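Local coordinates for protein aminotransferase, class III (Thermomicrobium roseum, PDB 6IO1) that probably transfers amino groups as an (S)-enantioselective omega-transaminase, with a pyridoxal phosphate cofactor bound here in its aminated form, at residues G241-I246 / L257-V262; F273-Q276 / V280-D283; L184-K189 / P228-G233. All coordinates share one frame; numbering follows the deposited sequence.

Contact 1: residues G241-I246 / L257-V262. With PMP (4'-deoxy-4'-aminopyridoxal-5'-phosphate), chain C.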
ATOM      1  N   GLY B 241      20.027   9.631 -25.493  1.00 26.40           N
ATOM      2  CA  GLY B 241      19.014  10.089 -26.421  1.00 26.54           C
ATOM      3  C   GLY B 241      17.745   9.264 -26.451  1.00 21.97           C
ATOM      4  O   GLY B 241      16.825   9.604 -27.206  1.00 19.35           O
ATOM      5  N   TYR B 242      17.667   8.190 -25.662  1.00 22.27           N
ATOM      6  CA  TYR B 242      16.491   7.324 -25.680  1.00 19.06           C
ATOM      7  C   TYR B 242      15.247   8.066 -25.203  1.00 17.64           C
ATOM      8  O   TYR B 242      14.214   8.085 -25.887  1.00 18.43           O
ATOM      9  CB  TYR B 242      16.754   6.089 -24.813  1.00 20.57           C
ATOM     10  CG  TYR B 242      15.523   5.289 -24.444  1.00 19.58           C
ATOM     11  CD1 TYR B 242      15.052   4.285 -25.279  1.00 20.05           C
ATOM     12  CD2 TYR B 242      14.845   5.522 -23.253  1.00 18.27           C
ATOM     13  CE1 TYR B 242      13.934   3.545 -24.948  1.00 20.65           C
ATOM     14  CE2 TYR B 242      13.724   4.789 -22.914  1.00 20.53           C
ATOM     15  CZ  TYR B 242      13.273   3.801 -23.764  1.00 18.99           C
ATOM     16  OH  TYR B 242      12.160   3.065 -23.431  1.00 21.03           O
ATOM     17  N   TRP B 243      15.332   8.682 -24.025  1.00 20.13           N
ATOM     18  CA  TRP B 243      14.155   9.307 -23.423  1.00 18.64           C
ATOM     19  C   TRP B 243      13.595  10.465 -24.238  1.00 18.32           C
ATOM     20  O   TRP B 243      12.363  10.538 -24.387  1.00 16.84           O
ATOM     21  CB  TRP B 243      14.482   9.725 -21.985  1.00 21.48           C
ATOM     22  CG  TRP B 243      14.259   8.610 -21.018  1.00 19.64           C
ATOM     23  CD1 TRP B 243      15.198   7.992 -20.244  1.00 19.69           C
ATOM     24  CD2 TRP B 243      13.016   7.956 -20.743  1.00 18.49           C
ATOM     25  NE1 TRP B 243      14.612   7.001 -19.493  1.00 17.96           N
ATOM     26  CE2 TRP B 243      13.273   6.958 -19.782  1.00 17.88           C
ATOM     27  CE3 TRP B 243      11.708   8.121 -21.211  1.00 17.59           C
ATOM     28  CZ2 TRP B 243      12.270   6.131 -19.281  1.00 17.05           C
ATOM     29  CZ3 TRP B 243      10.716   7.299 -20.713  1.00 20.25           C
ATOM     30  CH2 TRP B 243      11.002   6.316 -19.758  1.00 17.42           C
ATOM     31  N   PRO B 244      14.397  11.402 -24.765  1.00 18.82           N
ATOM     32  CA  PRO B 244      13.792  12.464 -25.589  1.00 18.55           C
ATOM     33  C   PRO B 244      13.040  11.929 -26.796  1.00 16.65           C
ATOM     34  O   PRO B 244      11.926  12.387 -27.078  1.00 16.56           O
ATOM     35  CB  PRO B 244      14.998  13.321 -25.998  1.00 21.20           C
ATOM     36  CG  PRO B 244      16.006  13.081 -24.939  1.00 24.93           C
ATOM     37  CD  PRO B 244      15.832  11.651 -24.529  1.00 20.68           C
ATOM     38  N   ALA B 245      13.605  10.948 -27.502  1.00 17.59           N
ATOM     39  CA  ALA B 245      12.937  10.389 -28.676  1.00 19.12           C
ATOM     40  C   ALA B 245      11.641   9.678 -28.295  1.00 17.13           C
ATOM     41  O   ALA B 245      10.598   9.864 -28.943  1.00 15.85           O
ATOM     42  CB  ALA B 245      13.886   9.439 -29.406  1.00 21.66           C
ATOM     43  N   ILE B 246      11.692   8.841 -27.254  1.00 18.06           N
ATOM     44  CA  ILE B 246      10.497   8.114 -26.829  1.00 17.52           C
ATOM     45  C   ILE B 246       9.401   9.092 -26.415  1.00 15.85           C
ATOM     46  O   ILE B 246       8.231   8.951 -26.806  1.00 17.93           O
ATOM     47  CB  ILE B 246      10.842   7.135 -25.692  1.00 19.03           C
ATOM     48  CG1 ILE B 246      11.774   6.031 -26.197  1.00 17.55           C
ATOM     49  CG2 ILE B 246       9.578   6.534 -25.098  1.00 19.61           C
ATOM     50  CD1 ILE B 246      11.230   5.252 -27.374  1.00 19.26           C
ATOM     51  N   LEU B 257       2.646  10.262 -20.394  1.00 14.46           N
ATOM     52  CA  LEU B 257       3.891   9.671 -19.920  1.00 14.52           C
ATOM     53  C   LEU B 257       3.859   9.596 -18.400  1.00 14.63           C
ATOM     54  O   LEU B 257       3.791  10.629 -17.724  1.00 14.90           O
ATOM     55  CB  LEU B 257       5.099  10.478 -20.391  1.00 16.15           C
ATOM     56  CG  LEU B 257       6.432  10.062 -19.767  1.00 15.51           C
ATOM     57  CD1 LEU B 257       6.749   8.606 -20.083  1.00 15.52           C
ATOM     58  CD2 LEU B 257       7.545  10.968 -20.245  1.00 15.02           C
ATOM     59  N   ILE B 258       3.909   8.379 -17.870  1.00 15.21           N
ATOM     60  CA  ILE B 258       4.004   8.144 -16.435  1.00 13.67           C
ATOM     61  C   ILE B 258       5.446   7.760 -16.136  1.00 13.01           C
ATOM     62  O   ILE B 258       5.912   6.691 -16.546  1.00 14.79           O
ATOM     63  CB  ILE B 258       3.032   7.052 -15.971  1.00 14.75           C
ATOM     64  CG1 ILE B 258       1.593   7.422 -16.333  1.00 15.51           C
ATOM     65  CG2 ILE B 258       3.165   6.822 -14.472  1.00 16.63           C
ATOM     66  CD1 ILE B 258       0.603   6.300 -16.111  1.00 15.56           C
ATOM     67  N   LEU B 259       6.161   8.626 -15.425  1.00 13.83           N
ATOM     68  CA  LEU B 259       7.547   8.370 -15.060  1.00 13.46           C
ATOM     69  C   LEU B 259       7.591   7.805 -13.647  1.00 11.14           C
ATOM     70  O   LEU B 259       7.128   8.451 -12.700  1.00 13.62           O
ATOM     71  CB  LEU B 259       8.390   9.640 -15.160  1.00 15.24           C
ATOM     72  CG  LEU B 259       9.866   9.385 -15.469  1.00 17.48           C
ATOM     73  CD1 LEU B 259      10.025   8.712 -16.824  1.00 16.51           C
ATOM     74  CD2 LEU B 259      10.659  10.677 -15.410  1.00 24.17           C
ATOM     75  N   ASP B 260       8.149   6.606 -13.512  1.00 14.42           N
ATOM     76  CA  ASP B 260       8.232   5.912 -12.229  1.00 13.65           C
ATOM     77  C   ASP B 260       9.557   6.295 -11.584  1.00 13.50           C
ATOM     78  O   ASP B 260      10.610   5.750 -11.926  1.00 15.83           O
ATOM     79  CB  ASP B 260       8.105   4.404 -12.435  1.00 15.62           C
ATOM     80  CG  ASP B 260       8.124   3.618 -11.130  1.00 16.73           C
ATOM     81  OD1 ASP B 260       8.582   4.144 -10.098  1.00 17.58           O
ATOM     82  OD2 ASP B 260       7.672   2.455 -11.144  1.00 18.27           O
ATOM     83  N   GLU B 261       9.505   7.229 -10.635  1.00 13.21           N
ATOM     84  CA  GLU B 261      10.684   7.698  -9.921  1.00 13.80           C
ATOM     85  C   GLU B 261      10.792   7.099  -8.524  1.00 13.39           C
ATOM     86  O   GLU B 261      11.410   7.705  -7.643  1.00 15.24           O
ATOM     87  CB  GLU B 261      10.681   9.225  -9.844  1.00 16.06           C
ATOM     88  CG  GLU B 261      10.820   9.918 -11.190  1.00 16.29           C
ATOM     89  CD  GLU B 261      12.182  10.554 -11.383  1.00 18.47           C
ATOM     90  OE1 GLU B 261      13.121  10.189 -10.645  1.00 18.43           O
ATOM     91  OE2 GLU B 261      12.312  11.424 -12.270  1.00 20.67           O
ATOM     92  N   VAL B 262      10.187   5.929  -8.301  1.00 14.91           N
ATOM     93  CA  VAL B 262      10.187   5.322  -6.971  1.00 13.98           C
ATOM     94  C   VAL B 262      11.613   5.058  -6.498  1.00 14.26           C
ATOM     95  O   VAL B 262      11.952   5.309  -5.335  1.00 14.43           O
ATOM     96  CB  VAL B 262       9.335   4.038  -6.973  1.00 16.44           C
ATOM     97  CG1 VAL B 262       9.626   3.194  -5.745  1.00 17.93           C
ATOM     98  CG2 VAL B 262       7.854   4.391  -7.034  1.00 13.99           C
TER
HETATM   99  N1  PMP C 701       8.121   0.995  -8.496  1.00 22.95           N
HETATM  100  C2  PMP C 701       9.424   0.728  -8.569  1.00 24.34           C
HETATM  101  C2A PMP C 701      10.257   1.459  -9.576  1.00 22.32           C
HETATM  102  C3  PMP C 701      10.006  -0.220  -7.719  1.00 27.63           C
HETATM  103  O3  PMP C 701      11.344  -0.472  -7.816  1.00 29.66           O
HETATM  104  C4  PMP C 701       9.215  -0.893  -6.783  1.00 26.30           C
HETATM  105  C4A PMP C 701       9.821  -1.919  -5.857  1.00 30.35           C
HETATM  106  N4A PMP C 701      11.229  -1.643  -5.557  1.00 29.03           N
HETATM  107  C5  PMP C 701       7.846  -0.597  -6.722  1.00 26.04           C
HETATM  108  C6  PMP C 701       7.355   0.352  -7.600  1.00 22.90           C
HETATM  109  C5A PMP C 701       6.946  -1.287  -5.743  1.00 26.23           C
HETATM  110  O4P PMP C 701       6.905  -0.556  -4.477  1.00 29.08           O
HETATM  111  P   PMP C 701       6.120  -1.137  -3.191  1.00 26.56           P
HETATM  112  O1P PMP C 701       6.285  -0.095  -2.102  1.00 23.74           O
HETATM  113  O2P PMP C 701       4.679  -1.313  -3.627  1.00 19.81           O
HETATM  114  O3P PMP C 701       6.799  -2.451  -2.858  1.00 26.07           O

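Contact 2: residues F273-Q276 / V280-D283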
ATOM      1  N   PHE B 273      15.831  14.331  -9.178  1.00 17.68           N
ATOM      2  CA  PHE B 273      14.953  13.387  -9.850  1.00 17.51           C
ATOM      3  C   PHE B 273      15.577  12.942 -11.163  1.00 20.26           C
ATOM      4  O   PHE B 273      16.338  13.681 -11.794  1.00 20.40           O
ATOM      5  CB  PHE B 273      13.568  13.990 -10.101  1.00 18.91           C
ATOM      6  CG  PHE B 273      12.874  14.440  -8.849  1.00 19.18           C
ATOM      7  CD1 PHE B 273      12.495  13.522  -7.885  1.00 18.10           C
ATOM      8  CD2 PHE B 273      12.605  15.781  -8.634  1.00 17.13           C
ATOM      9  CE1 PHE B 273      11.859  13.930  -6.729  1.00 16.45           C
ATOM     10  CE2 PHE B 273      11.967  16.197  -7.480  1.00 18.57           C
ATOM     11  CZ  PHE B 273      11.594  15.270  -6.527  1.00 16.24           C
ATOM     12  N   GLY B 274      15.249  11.711 -11.564  1.00 18.37           N
ATOM     13  CA  GLY B 274      15.784  11.173 -12.803  1.00 20.19           C
ATOM     14  C   GLY B 274      15.314  11.912 -14.040  1.00 20.93           C
ATOM     15  O   GLY B 274      16.011  11.922 -15.059  1.00 24.51           O
ATOM     16  N   MET B 275      14.122  12.521 -13.982  1.00 20.66           N
ATOM     17  CA  MET B 275      13.625  13.292 -15.120  1.00 22.09           C
ATOM     18  C   MET B 275      14.602  14.394 -15.511  1.00 24.24           C
ATOM     19  O   MET B 275      14.753  14.707 -16.698  1.00 24.03           O
ATOM     20  CB  MET B 275      12.237  13.875 -14.818  1.00 20.89           C
ATOM     21  CG  MET B 275      12.164  14.862 -13.654  1.00 22.65           C
ATOM     22  SD  MET B 275      10.487  15.144 -13.042  1.00 26.57           S
ATOM     23  CE  MET B 275       9.901  16.428 -14.146  1.00 23.92           C
ATOM     24  N   GLN B 276      15.264  15.003 -14.525  1.00 24.26           N
ATOM     25  CA  GLN B 276      16.255  16.031 -14.830  1.00 25.22           C
ATOM     26  C   GLN B 276      17.459  15.445 -15.558  1.00 26.02           C
ATOM     27  O   GLN B 276      18.012  16.084 -16.460  1.00 26.50           O
ATOM     28  CB  GLN B 276      16.700  16.739 -13.550  1.00 25.57           C
ATOM     29  CG  GLN B 276      17.672  17.879 -13.809  1.00 27.03           C
ATOM     30  CD  GLN B 276      17.949  18.716 -12.577  1.00 30.58           C
ATOM     31  OE1 GLN B 276      17.308  18.550 -11.540  1.00 30.05           O
ATOM     32  NE2 GLN B 276      18.911  19.626 -12.687  1.00 30.01           N
ATOM     33  N   VAL B 280      13.292  14.981 -19.485  1.00 23.06           N
ATOM     34  CA  VAL B 280      11.929  14.585 -19.803  1.00 21.26           C
ATOM     35  C   VAL B 280      10.983  15.266 -18.825  1.00 17.57           C
ATOM     36  O   VAL B 280      11.328  15.514 -17.664  1.00 18.56           O
ATOM     37  CB  VAL B 280      11.766  13.045 -19.778  1.00 20.69           C
ATOM     38  CG1 VAL B 280      11.513  12.537 -18.366  1.00 24.94           C
ATOM     39  CG2 VAL B 280      10.665  12.606 -20.724  1.00 23.93           C
ATOM     40  N   GLN B 281       9.794  15.603 -19.313  1.00 17.87           N
ATOM     41  CA  GLN B 281       8.760  16.244 -18.499  1.00 15.64           C
ATOM     42  C   GLN B 281       7.512  15.377 -18.530  1.00 17.51           C
ATOM     43  O   GLN B 281       6.698  15.486 -19.465  1.00 16.36           O
ATOM     44  CB  GLN B 281       8.454  17.654 -19.005  1.00 18.34           C
ATOM     45  CG  GLN B 281       7.347  18.369 -18.244  1.00 17.72           C
ATOM     46  CD  GLN B 281       7.782  18.828 -16.865  1.00 16.93           C
ATOM     47  OE1 GLN B 281       8.974  18.982 -16.597  1.00 19.53           O
ATOM     48  NE2 GLN B 281       6.815  19.051 -15.984  1.00 17.67           N
ATOM     49  N   PRO B 282       7.318  14.501 -17.550  1.00 16.10           N
ATOM     50  CA  PRO B 282       6.167  13.598 -17.583  1.00 15.84           C
ATOM     51  C   PRO B 282       4.871  14.302 -17.219  1.00 15.16           C
ATOM     52  O   PRO B 282       4.851  15.310 -16.509  1.00 17.00           O
ATOM     53  CB  PRO B 282       6.524  12.541 -16.532  1.00 15.89           C
ATOM     54  CG  PRO B 282       7.397  13.264 -15.566  1.00 18.05           C
ATOM     55  CD  PRO B 282       8.170  14.276 -16.370  1.00 18.31           C
ATOM     56  N   ASP B 283       3.772  13.745 -17.730  1.00 14.74           N
ATOM     57  CA  ASP B 283       2.454  14.200 -17.308  1.00 15.92           C
ATOM     58  C   ASP B 283       2.134  13.711 -15.904  1.00 13.63           C
ATOM     59  O   ASP B 283       1.447  14.405 -15.146  1.00 15.05           O
ATOM     60  CB  ASP B 283       1.392  13.721 -18.298  1.00 15.79           C
ATOM     61  CG  ASP B 283       1.749  14.041 -19.736  1.00 19.89           C
ATOM     62  OD1 ASP B 283       1.672  15.227 -20.121  1.00 23.00           O
ATOM     63  OD2 ASP B 283       2.111  13.108 -20.482  1.00 18.34           O
TER

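Contact 3: residues L184-K189 / P228-G233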
ATOM      1  N   LEU B 184       6.803  -3.544 -24.146  1.00 22.20           N
ATOM      2  CA  LEU B 184       7.807  -3.254 -25.154  1.00 24.94           C
ATOM      3  C   LEU B 184       9.144  -3.882 -24.754  1.00 26.06           C
ATOM      4  O   LEU B 184       9.318  -4.380 -23.639  1.00 25.34           O
ATOM      5  CB  LEU B 184       7.953  -1.743 -25.338  1.00 23.74           C
ATOM      6  CG  LEU B 184       6.725  -0.910 -25.705  1.00 21.27           C
ATOM      7  CD1 LEU B 184       6.921   0.553 -25.325  1.00 19.73           C
ATOM      8  CD2 LEU B 184       6.426  -1.029 -27.184  1.00 23.26           C
ATOM      9  N   THR B 185      10.096  -3.869 -25.685  1.00 26.90           N
ATOM     10  CA  THR B 185      11.428  -4.372 -25.381  1.00 27.99           C
ATOM     11  C   THR B 185      12.180  -3.399 -24.481  1.00 26.55           C
ATOM     12  O   THR B 185      12.006  -2.180 -24.560  1.00 28.35           O
ATOM     13  CB  THR B 185      12.238  -4.617 -26.656  1.00 31.40           C
ATOM     14  OG1 THR B 185      12.633  -3.365 -27.231  1.00 32.33           O
ATOM     15  CG2 THR B 185      11.431  -5.414 -27.664  1.00 30.94           C
ATOM     16  N   ALA B 186      12.992  -3.957 -23.579  1.00 27.77           N
ATOM     17  CA  ALA B 186      13.818  -3.144 -22.656  1.00 26.20           C
ATOM     18  C   ALA B 186      14.993  -2.535 -23.431  1.00 24.98           C
ATOM     19  O   ALA B 186      15.548  -3.235 -24.300  1.00 24.30           O
ATOM     20  CB  ALA B 186      14.303  -4.013 -21.523  1.00 27.41           C
ATOM     21  N   PRO B 187      15.430  -1.291 -23.131  1.00 25.79           N
ATOM     22  CA  PRO B 187      16.578  -0.693 -23.818  1.00 24.71           C
ATOM     23  C   PRO B 187      17.812  -1.252 -23.096  1.00 24.81           C
ATOM     24  O   PRO B 187      18.464  -0.526 -22.370  1.00 24.55           O
ATOM     25  CB  PRO B 187      16.409   0.801 -23.519  1.00 24.62           C
ATOM     26  CG  PRO B 187      15.743   0.826 -22.161  1.00 23.16           C
ATOM     27  CD  PRO B 187      14.841  -0.391 -22.137  1.00 24.39           C
ATOM     28  N   TYR B 188      18.086  -2.537 -23.342  1.00 26.41           N
ATOM     29  CA  TYR B 188      19.158  -3.295 -22.696  1.00 28.06           C
ATOM     30  C   TYR B 188      20.210  -3.598 -23.762  1.00 27.23           C
ATOM     31  O   TYR B 188      20.166  -4.629 -24.432  1.00 25.75           O
ATOM     32  CB  TYR B 188      18.558  -4.550 -22.067  1.00 27.93           C
ATOM     33  CG  TYR B 188      19.490  -5.487 -21.335  1.00 26.14           C
ATOM     34  CD1 TYR B 188      20.677  -5.043 -20.772  1.00 26.30           C
ATOM     35  CD2 TYR B 188      19.154  -6.826 -21.183  1.00 27.52           C
ATOM     36  CE1 TYR B 188      21.511  -5.919 -20.097  1.00 29.85           C
ATOM     37  CE2 TYR B 188      19.978  -7.701 -20.512  1.00 28.01           C
ATOM     38  CZ  TYR B 188      21.156  -7.244 -19.970  1.00 28.14           C
ATOM     39  OH  TYR B 188      21.979  -8.119 -19.299  1.00 29.89           O
ATOM     40  N   LYS B 189      21.174  -2.681 -23.905  1.00 28.22           N
ATOM     41  CA  LYS B 189      22.124  -2.748 -25.015  1.00 27.91           C
ATOM     42  C   LYS B 189      23.039  -3.964 -24.925  1.00 28.91           C
ATOM     43  O   LYS B 189      23.417  -4.534 -25.956  1.00 27.41           O
ATOM     44  CB  LYS B 189      22.957  -1.468 -25.066  1.00 29.72           C
ATOM     45  CG  LYS B 189      23.644  -1.231 -26.397  1.00 30.92           C
ATOM     46  CD  LYS B 189      24.548  -0.012 -26.335  1.00 35.95           C
ATOM     47  CE  LYS B 189      25.047   0.366 -27.716  1.00 35.99           C
ATOM     48  NZ  LYS B 189      26.273   1.210 -27.663  1.00 37.23           N
ATOM     49  N   PRO B 228      13.087   5.903 -15.278  1.00 15.47           N
ATOM     50  CA  PRO B 228      14.208   6.509 -16.021  1.00 17.32           C
ATOM     51  C   PRO B 228      15.376   5.552 -16.160  1.00 16.79           C
ATOM     52  O   PRO B 228      15.929   5.391 -17.257  1.00 20.21           O
ATOM     53  CB  PRO B 228      14.560   7.743 -15.176  1.00 17.87           C
ATOM     54  CG  PRO B 228      13.323   8.040 -14.393  1.00 17.44           C
ATOM     55  CD  PRO B 228      12.683   6.714 -14.118  1.00 16.89           C
ATOM     56  N   VAL B 229      15.764   4.905 -15.066  1.00 16.94           N
ATOM     57  CA  VAL B 229      16.674   3.768 -15.084  1.00 17.92           C
ATOM     58  C   VAL B 229      15.948   2.605 -14.427  1.00 20.55           C
ATOM     59  O   VAL B 229      15.559   2.695 -13.255  1.00 18.82           O
ATOM     60  CB  VAL B 229      17.993   4.074 -14.356  1.00 21.37           C
ATOM     61  CG1 VAL B 229      18.869   2.831 -14.305  1.00 19.43           C
ATOM     62  CG2 VAL B 229      18.721   5.221 -15.034  1.00 18.83           C
ATOM     63  N   GLN B 230      15.751   1.524 -15.178  1.00 20.47           N
ATOM     64  CA  GLN B 230      15.094   0.350 -14.619  1.00 20.39           C
ATOM     65  C   GLN B 230      15.945  -0.204 -13.486  1.00 21.27           C
ATOM     66  O   GLN B 230      17.153  -0.384 -13.640  1.00 23.56           O
ATOM     67  CB  GLN B 230      14.880  -0.706 -15.704  1.00 19.94           C
ATOM     68  CG  GLN B 230      13.836  -0.317 -16.742  1.00 20.84           C
ATOM     69  CD  GLN B 230      13.845  -1.224 -17.957  1.00 21.82           C
ATOM     70  OE1 GLN B 230      14.866  -1.373 -18.628  1.00 22.29           O
ATOM     71  NE2 GLN B 230      12.702  -1.833 -18.249  1.00 23.01           N
ATOM     72  N   GLY B 231      15.322  -0.456 -12.339  1.00 19.72           N
ATOM     73  CA  GLY B 231      16.081  -0.829 -11.161  1.00 19.95           C
ATOM     74  C   GLY B 231      16.039  -2.302 -10.815  1.00 22.47           C
ATOM     75  O   GLY B 231      17.065  -2.987 -10.872  1.00 24.39           O
ATOM     76  N   ALA B 232      14.856  -2.802 -10.450  1.00 24.75           N
ATOM     77  CA  ALA B 232      14.736  -4.209 -10.088  1.00 27.88           C
ATOM     78  C   ALA B 232      14.956  -5.115 -11.291  1.00 30.11           C
ATOM     79  O   ALA B 232      15.431  -6.246 -11.135  1.00 30.32           O
ATOM     80  CB  ALA B 232      13.369  -4.477  -9.461  1.00 26.99           C
ATOM     81  N   GLY B 233      14.611  -4.644 -12.490  1.00 25.40           N
ATOM     82  CA  GLY B 233      14.805  -5.437 -13.689  1.00 25.56           C
ATOM     83  C   GLY B 233      16.254  -5.733 -14.012  1.00 27.70           C
ATOM     84  O   GLY B 233      16.530  -6.649 -14.795  1.00 30.33           O
TER

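Contact 1: residues G241-I246 / L257-V262
Trp-243 extends from the first turn of helix 242-253 and lays its indole against two leucines of strand 256-260. Leu-259 carries the closer touch: its CD1 sits over one face of the indole in a CH-pi contact, 4.3 Å from the centroid of the Trp-243 six-membered ring and 24° off the normal. The shortest approach is 3.9 Å, from Leu-259 CD1 to Trp-243 CH2. Leu-257 CD1 meets Trp-243 CZ3 obliquely at 4.2 Å. Tyr-242 CE2 lies over the centre of the opposite face, so the indole is held between a leucine methyl and a tyrosine. Its NE1 donates to Pro-228 O, which probably helps fix the rotation of the ring. Helix and strand belong to the beta-alpha-beta unit of strand 221-226, helix 242-253 and strand 256-260, part of the mostly parallel central sheet of the fold type I aminotransferase domain. The outer side of the helix is looser: Gly-241, at the N-cap, and Pro-244 are exposed. At the far end of the strand, apolar packing gives way to polar contacts. Asp-260, CG anti to the backbone N (chi1 -178°), places OD2 3.1 Å from PMP N1, and OD2 is hydrogen-bonded to His-155 and Asn-125. Asp-260 OD1 accepts from Val-262 N at 3.0 Å in an Asx turn, which probably steadies the carboxylate, and Val-262 CB approaches PMP N1 to 3.6 Å.

Contact 2: residues F273-Q276 / V280-D283
Met-275, in the short helix 274-278, meets Val-280, two residues beyond its end, where the chain turns back past the methionine toward strand 284-287 of the central sheet of the aminotransferase fold. One backbone hydrogen bond spans the contact: Val-280 N donates to Met-275 O at 3.2 Å, nearly straight at the hydrogen (168°). It ties the chain just past the helix back to its first turn. Most of the remaining contacts are apolar and belong to Met-275, the residue most deeply covered. Near the root of the side chain, Met-275 CB lies 3.9 Å from Val-280 CG1 and 3.4 Å from Val-280 O. With CG between the backbone N and the carbonyl carbon (chi1 62°) and a bend at chi3, the thioether runs along the following loop and crosses the Pro-282 ring at about a right angle. Leu-259, Phe-108 and Leu-112 also pack on this side chain, while Val-280 and Pro-282 rest on Leu-259 too, so the methionine joins the loop to strands 256-260 and 112-118. A polar side chain, Gln-281, lies at the rim. It runs beside Met-275, pointing the same way; its NE2 is bonded to Pro-109 O, consistent with Gln-281 OE1 lying 3.7 Å from Met-275 CE. The methionine methyl ends against the proline ring, Met-275 CE lying 3.5 Å from Pro-282 CD.

Contact 3: residues L184-K189 / P228-G233
An amide oxygen set against carbon is the odd feature here: Gln-230 OE1 meets Pro-187 CD at 3.6 Å and Ala-186 CB at 4.0 Å, and no hydrogen bond joins the two segments. Gln-230 does all the reaching from its side. Its CG lies anti to the carbonyl carbon (chi1 -70°), and beyond it the chain is extended, bringing the amide across the gap between two backbones that stay 8.9 Å apart at their nearest CA atoms, those of Ala-186 and Gln-230. The side chain crosses the Pro-187 ring obliquely, and only its end touches. The other half of the amide is anchored, since NE2 donates to Arg-151 O; this bond probably helps hold the group's rotation, with OE1 toward the alanine and proline. Pro-187 is itself held in a tight bend, the centre of an inverse gamma turn closed by a weak bond of 2.8 Å from Tyr-188 N to Ala-186 O. Tyr-188 then occupies the N-cap position of helix 189-192. Met-152 packs on Ala-186, and Arg-150 on both Pro-187 and Gln-230, so strand 146-150 and the loop after it form the bed on which the pair meets. The arrangement joins loops that follow strands 181-184 and 221-226 of the mostly parallel central sheet, at the strand ends where class-III aminotransferases place their cofactor pocket.

How the contacts relate
Contacts 1 and 2 adjoin, their centres 7 Å apart, and Glu-261 clamps them together: its OE2 lies 2.7 Å from Met-275 N and its OE1 2.8 Å from Gly-274 N, both probable hydrogen bonds at the start of helix 274-278. Contact 3 lies 11 Å from contact 1, centre to centre, and meets it through Pro-228, whose CD is 3.2 Å from Asp-260 O and whose ring packs on Leu-259. Contacts 2 and 3, 16 Å apart between centres, barely touch. Contact 1 alone of the three touches the cofactor, through Asp-260 and Val-262. In contact 3 the side chain of Gln-230 is about 8 Å from PMP. In contact 2 the side chain of Pro-282 is about 14 Å from PMP.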